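Local coordinates for protein rhamnonate dehydratase (Gibberella zeae PH-1, PDB 3FXG) that probably dehydrates rhamnonate as a magnesium-dependent lyase of the enolase superfamily, in which an N-terminal alpha+beta domain closes over a TIM-like barrel, at residues 82-87 with 299-304; 65-70 with 87-92. All coordinates share one frame; numbering follows the deposited sequence.

Overall arrangement
Contacts 1 and 2 lie about 9 Å apart, centre to centre, and their segments alternate along the chain in the order 65-70, 82-87, 87-92 and 299-304, so the two contacts cross. Contact 2 is internal to the N-terminal domain, setting strand 66-73 against helix 86-101. Contact 1 spans more than two hundred residues and ties the end of strand 78-84 to the barrel loop ahead of helix 305-316. They share Pro87 and helix 86-101, and strands 66-73 and 78-84 are antiparallel neighbours in one sheet. Packing within the N-terminal domain thus runs into its junction with the barrel, the two-domain build of the enolase superfamily. Both also reach the second subunit.

Contact 1. Residues 82-87 with 299-304; sequences TGFGGP and VMWLGG
Phe84 and Trp301 meet ring to ring across the boundary between the N-terminal domain and the barrel. The two side chains cross at about a right angle, while their ring planes are inclined at 47°, an oblique pairing. The CD1-CE1 side of the phenylalanine does the touching: CE1 sits over one face of the indole near its rim, and CD1 of Phe84 comes within 3.1 Å of NE1 of Trp301. With CG of Phe84 held between its own backbone N and carbonyl carbon (chi1 90°), the ring swings off the strand and reaches the indole.

Two waters bridge the polar atoms of this meeting. One accepts from Trp301 NE1 at 2.7 Å and also from the backbone N of Phe84, so the indole N-H is satisfied. The other donates to the carbonyl oxygens of Phe84 and Met300, linking strand end and barrel loop through a single water.

Met300, a selenomethionine of the loop before helix 305-316, meets the strand just ahead of Phe84, at Thr82 and Gly83. With CG beside the backbone N (chi1 -70°) and chi2 extended, SE of Met300 is carried to 3.2 Å from O of Thr82 and 3.9 Å from CA of Gly83; the bend at chi3 turns only CE. That carbonyl is buried and has no hydrogen-bond partner in the model.

The side chain of Trp301 is about 8 Å from the magnesium ion and also meets the rings of His325 and His276, which puts the junction near the site where Asp222, Glu248 and Glu275 bind magnesium. Around it, helix 128-148 packs on Phe84 through Ala131 and on Met300 through Leu138, Phe122 of the second subunit touches Phe84, and strand 78-84 edges its antiparallel sheet within this chain.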
loop_
_atom_site.group_PDB
_atom_site.type_symbol
_atom_site.label_atom_id
_atom_site.label_comp_id
_atom_site.label_asym_id
_atom_site.label_seq_id
_atom_site.Cartn_x
_atom_site.Cartn_y
_atom_site.Cartn_z
ATOM N N THR A 82 14.652 -35.015 -24.783
ATOM C CA THR A 82 13.499 -34.875 -25.658
ATOM C C THR A 82 12.535 -33.842 -25.088
ATOM O O THR A 82 12.607 -33.490 -23.908
ATOM C CB THR A 82 12.765 -36.231 -25.823
ATOM O OG1 THR A 82 11.723 -36.102 -26.797
ATOM C CG2 THR A 82 12.157 -36.675 -24.497
ATOM N N GLY A 83 11.639 -33.353 -25.938
ATOM C CA GLY A 83 10.663 -32.370 -25.511
ATOM C C GLY A 83 9.660 -32.136 -26.620
ATOM O O GLY A 83 9.758 -32.747 -27.683
ATOM N N PHE A 84 8.684 -31.269 -26.380
ATOM C CA PHE A 84 7.700 -30.978 -27.409
ATOM C C PHE A 84 8.225 -29.757 -28.155
ATOM O O PHE A 84 8.963 -28.955 -27.589
ATOM C CB PHE A 84 6.318 -30.725 -26.778
ATOM C CG PHE A 84 6.047 -29.290 -26.411
ATOM C CD1 PHE A 84 6.913 -28.578 -25.586
ATOM C CD2 PHE A 84 4.894 -28.656 -26.870
ATOM C CE1 PHE A 84 6.635 -27.259 -25.223
ATOM C CE2 PHE A 84 4.608 -27.338 -26.513
ATOM C CZ PHE A 84 5.481 -26.638 -25.686
ATOM N N GLY A 85 7.868 -29.629 -29.427
ATOM C CA GLY A 85 8.344 -28.505 -30.213
ATOM C C GLY A 85 8.444 -28.894 -31.673
ATOM O O GLY A 85 8.313 -28.057 -32.561
ATOM N N GLY A 86 8.704 -30.177 -31.908
ATOM C CA GLY A 86 8.786 -30.706 -33.258
ATOM C C GLY A 86 9.644 -29.958 -34.258
ATOM O O GLY A 86 10.714 -29.459 -33.917
ATOM N N PRO A 87 9.188 -29.863 -35.517
ATOM C CA PRO A 87 9.902 -29.178 -36.599
ATOM C C PRO A 87 10.364 -27.749 -36.301
ATOM O O PRO A 87 11.539 -27.428 -36.467
ATOM C CB PRO A 87 8.909 -29.245 -37.760
ATOM C CG PRO A 87 8.197 -30.530 -37.510
ATOM C CD PRO A 87 7.942 -30.469 -36.018
ATOM N N VAL A 299 9.948 -28.703 -16.625
ATOM C CA VAL A 299 11.377 -28.592 -16.888
ATOM C C VAL A 299 11.740 -28.530 -18.365
ATOM O O VAL A 299 12.775 -27.973 -18.729
ATOM C CB VAL A 299 12.157 -29.749 -16.228
ATOM C CG1 VAL A 299 11.834 -31.053 -16.914
ATOM C CG2 VAL A 299 13.651 -29.463 -16.280
HETATM N N MSE A 300 10.894 -29.099 -19.217
HETATM C CA MSE A 300 11.158 -29.083 -20.651
HETATM C C MSE A 300 10.633 -27.815 -21.314
HETATM O O MSE A 300 10.847 -27.605 -22.508
HETATM C CB MSE A 300 10.521 -30.306 -21.323
HETATM C CG MSE A 300 11.194 -31.635 -20.992
HETATM SE SE MSE A 300 10.228 -33.146 -21.747
HETATM C CE MSE A 300 8.827 -33.232 -20.435
ATOM N N TRP A 301 9.965 -26.959 -20.544
ATOM C CA TRP A 301 9.395 -25.743 -21.109
ATOM C C TRP A 301 9.903 -24.413 -20.546
ATOM O O TRP A 301 10.141 -23.473 -21.311
ATOM C CB TRP A 301 7.865 -25.755 -20.967
ATOM C CG TRP A 301 7.160 -26.999 -21.461
ATOM C CD1 TRP A 301 7.677 -27.984 -22.254
ATOM C CD2 TRP A 301 5.790 -27.361 -21.217
ATOM N NE1 TRP A 301 6.717 -28.935 -22.521
ATOM C CE2 TRP A 301 5.550 -28.577 -21.898
ATOM C CE3 TRP A 301 4.744 -26.776 -20.489
ATOM C CZ2 TRP A 301 4.303 -29.220 -21.874
ATOM C CZ3 TRP A 301 3.503 -27.415 -20.462
ATOM C CH2 TRP A 301 3.296 -28.626 -21.153
ATOM N N LEU A 302 10.066 -24.333 -19.224
ATOM C CA LEU A 302 10.464 -23.084 -18.560
ATOM C C LEU A 302 11.831 -22.493 -18.884
ATOM O O LEU A 302 12.044 -21.293 -18.682
ATOM C CB LEU A 302 10.359 -23.225 -17.034
ATOM C CG LEU A 302 11.658 -23.582 -16.294
ATOM C CD1 LEU A 302 11.555 -23.176 -14.829
ATOM C CD2 LEU A 302 11.940 -25.067 -16.436
ATOM N N GLY A 303 12.755 -23.321 -19.358
ATOM C CA GLY A 303 14.085 -22.835 -19.679
ATOM C C GLY A 303 15.152 -23.901 -19.493
ATOM O O GLY A 303 16.271 -23.770 -19.994
ATOM N N GLY A 304 14.806 -24.959 -18.765
ATOM C CA GLY A 304 15.747 -26.039 -18.535
ATOM C C GLY A 304 16.063 -26.244 -17.065
ATOM O O GLY A 304 15.553 -25.526 -16.206
HETATM O O HOH W 1 10.022 -29.156 -24.760
HETATM O O HOH W 2 7.627 -31.336 -23.378
#

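Contact 2. Residues 65-70 with 87-92; sequences GSFLVE and PPACWL
The hydrophobic layer between sheet and helix in the N-terminal domain is where Phe67 of strand 66-73 meets Ala89 and Cys90 of helix 86-101. The methyl of Ala89 stands almost centrally over one face of the phenylalanine ring: CB lies 3.6 Å from the centroid of the Phe67 ring and only 11° off its normal, a well-aligned CH-pi contact. Because the methyl is nearly centred, all six ring carbons lie at similar distances from it, CE2 being the nearest.

Cys90 meets the same side chain nearer its root. Its SG is 3.7 Å from CB of Phe67 and 4.0 Å from CD1 of Phe67, and the line from the sulfur to the ring centroid is 61° off the normal, an oblique sulfur-aromatic contact. The thiol gets there with SG beside the backbone N of Cys90 and anti to its carbonyl carbon (chi1 -67°).

This pairing belongs to the alpha+beta N-terminal domain of the mandelate racemase/muconate lactonizing enzyme family, in which an antiparallel sheet is packed against helices. Here helix 86-101 follows directly on strand 78-84 and folds back over the neighbouring strand. Phe67 and Ala89 both also touch helix 128-148, through Val135 and Val132 respectively, so the ring is held among two helices and the sheet. Cys90 also touches Ser16 of strand 11-19. From the same helix as Cys90, Trp91 packs on Pro88 of the second subunit and Leu92 on Leu64 of that subunit.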
loop_
_atom_site.group_PDB
_atom_site.type_symbol
_atom_site.label_atom_id
_atom_site.label_comp_id
_atom_site.label_asym_id
_atom_site.label_seq_id
_atom_site.Cartn_x
_atom_site.Cartn_y
_atom_site.Cartn_z
ATOM N N GLY A 65 4.259 -31.634 -31.750
ATOM C CA GLY A 65 4.939 -32.913 -31.838
ATOM C C GLY A 65 6.172 -32.903 -30.953
ATOM O O GLY A 65 6.458 -31.906 -30.285
ATOM N N SER A 66 6.911 -34.007 -30.951
ATOM C CA SER A 66 8.109 -34.123 -30.125
ATOM C C SER A 66 9.384 -34.056 -30.958
ATOM O O SER A 66 9.361 -34.313 -32.161
ATOM C CB SER A 66 8.088 -35.450 -29.367
ATOM O OG SER A 66 6.872 -35.624 -28.663
ATOM N N PHE A 67 10.492 -33.699 -30.314
ATOM C CA PHE A 67 11.784 -33.645 -30.986
ATOM C C PHE A 67 12.867 -34.113 -30.021
ATOM O O PHE A 67 12.644 -34.183 -28.809
ATOM C CB PHE A 67 12.079 -32.230 -31.531
ATOM C CG PHE A 67 12.520 -31.224 -30.492
ATOM C CD1 PHE A 67 13.829 -30.742 -30.489
ATOM C CD2 PHE A 67 11.617 -30.707 -29.568
ATOM C CE1 PHE A 67 14.234 -29.754 -29.581
ATOM C CE2 PHE A 67 12.009 -29.719 -28.655
ATOM C CZ PHE A 67 13.319 -29.243 -28.664
ATOM N N LEU A 68 14.024 -34.469 -30.567
ATOM C CA LEU A 68 15.140 -34.949 -29.765
ATOM C C LEU A 68 16.404 -34.187 -30.120
ATOM O O LEU A 68 16.660 -33.894 -31.288
ATOM C CB LEU A 68 15.377 -36.442 -30.020
ATOM C CG LEU A 68 16.586 -37.072 -29.322
ATOM C CD1 LEU A 68 16.206 -37.464 -27.907
ATOM C CD2 LEU A 68 17.052 -38.300 -30.092
ATOM N N VAL A 69 17.197 -33.874 -29.108
ATOM C CA VAL A 69 18.447 -33.167 -29.321
ATOM C C VAL A 69 19.601 -34.028 -28.829
ATOM O O VAL A 69 19.529 -34.614 -27.749
ATOM C CB VAL A 69 18.468 -31.822 -28.558
ATOM C CG1 VAL A 69 19.865 -31.223 -28.590
ATOM C CG2 VAL A 69 17.464 -30.859 -29.176
ATOM N N GLU A 70 20.657 -34.118 -29.630
ATOM C CA GLU A 70 21.839 -34.875 -29.242
ATOM C C GLU A 70 23.024 -33.920 -29.259
ATOM O O GLU A 70 23.208 -33.168 -30.214
ATOM C CB GLU A 70 22.124 -36.025 -30.217
ATOM C CG GLU A 70 21.044 -37.092 -30.320
ATOM C CD GLU A 70 21.505 -38.301 -31.129
ATOM O OE1 GLU A 70 22.089 -38.100 -32.213
ATOM O OE2 GLU A 70 21.280 -39.448 -30.689
ATOM N N PRO A 87 9.188 -29.863 -35.517
ATOM C CA PRO A 87 9.902 -29.178 -36.599
ATOM C C PRO A 87 10.364 -27.749 -36.301
ATOM O O PRO A 87 11.539 -27.428 -36.467
ATOM C CB PRO A 87 8.909 -29.245 -37.760
ATOM C CG PRO A 87 8.197 -30.530 -37.510
ATOM C CD PRO A 87 7.942 -30.469 -36.018
ATOM N N PRO A 88 9.450 -26.868 -35.859
ATOM C CA PRO A 88 9.896 -25.499 -35.577
ATOM C C PRO A 88 10.985 -25.429 -34.507
ATOM O O PRO A 88 11.855 -24.557 -34.550
ATOM C CB PRO A 88 8.603 -24.786 -35.175
ATOM C CG PRO A 88 7.760 -25.891 -34.601
ATOM C CD PRO A 88 8.017 -27.033 -35.557
ATOM N N ALA A 89 10.944 -26.357 -33.557
ATOM C CA ALA A 89 11.939 -26.401 -32.495
ATOM C C ALA A 89 13.295 -26.759 -33.096
ATOM O O ALA A 89 14.305 -26.118 -32.798
ATOM C CB ALA A 89 11.543 -27.432 -31.441
ATOM N N CYS A 90 13.309 -27.779 -33.953
ATOM C CA CYS A 90 14.548 -28.216 -34.592
ATOM C C CYS A 90 15.139 -27.128 -35.472
ATOM O O CYS A 90 16.357 -26.982 -35.554
ATOM C CB CYS A 90 14.308 -29.471 -35.437
ATOM S SG CYS A 90 13.889 -30.939 -34.475
ATOM N N TRP A 91 14.272 -26.368 -36.134
ATOM C CA TRP A 91 14.726 -25.290 -37.006
ATOM C C TRP A 91 15.505 -24.269 -36.181
ATOM O O TRP A 91 16.580 -23.822 -36.582
ATOM C CB TRP A 91 13.529 -24.607 -37.666
ATOM C CG TRP A 91 13.893 -23.707 -38.807
ATOM C CD1 TRP A 91 13.946 -24.040 -40.133
ATOM C CD2 TRP A 91 14.248 -22.320 -38.726
ATOM N NE1 TRP A 91 14.307 -22.946 -40.882
ATOM C CE2 TRP A 91 14.499 -21.877 -40.045
ATOM C CE3 TRP A 91 14.378 -21.409 -37.666
ATOM C CZ2 TRP A 91 14.873 -20.557 -40.336
ATOM C CZ3 TRP A 91 14.751 -20.095 -37.954
ATOM C CH2 TRP A 91 14.993 -19.683 -39.282
ATOM N N LEU A 92 14.959 -23.908 -35.023
ATOM C CA LEU A 92 15.604 -22.934 -34.145
ATOM C C LEU A 92 16.913 -23.455 -33.561
ATOM O O LEU A 92 17.895 -22.717 -33.467
ATOM C CB LEU A 92 14.648 -22.534 -33.017
ATOM C CG LEU A 92 13.416 -21.736 -33.454
ATOM C CD1 LEU A 92 12.445 -21.607 -32.290
ATOM C CD2 LEU A 92 13.845 -20.360 -33.949
#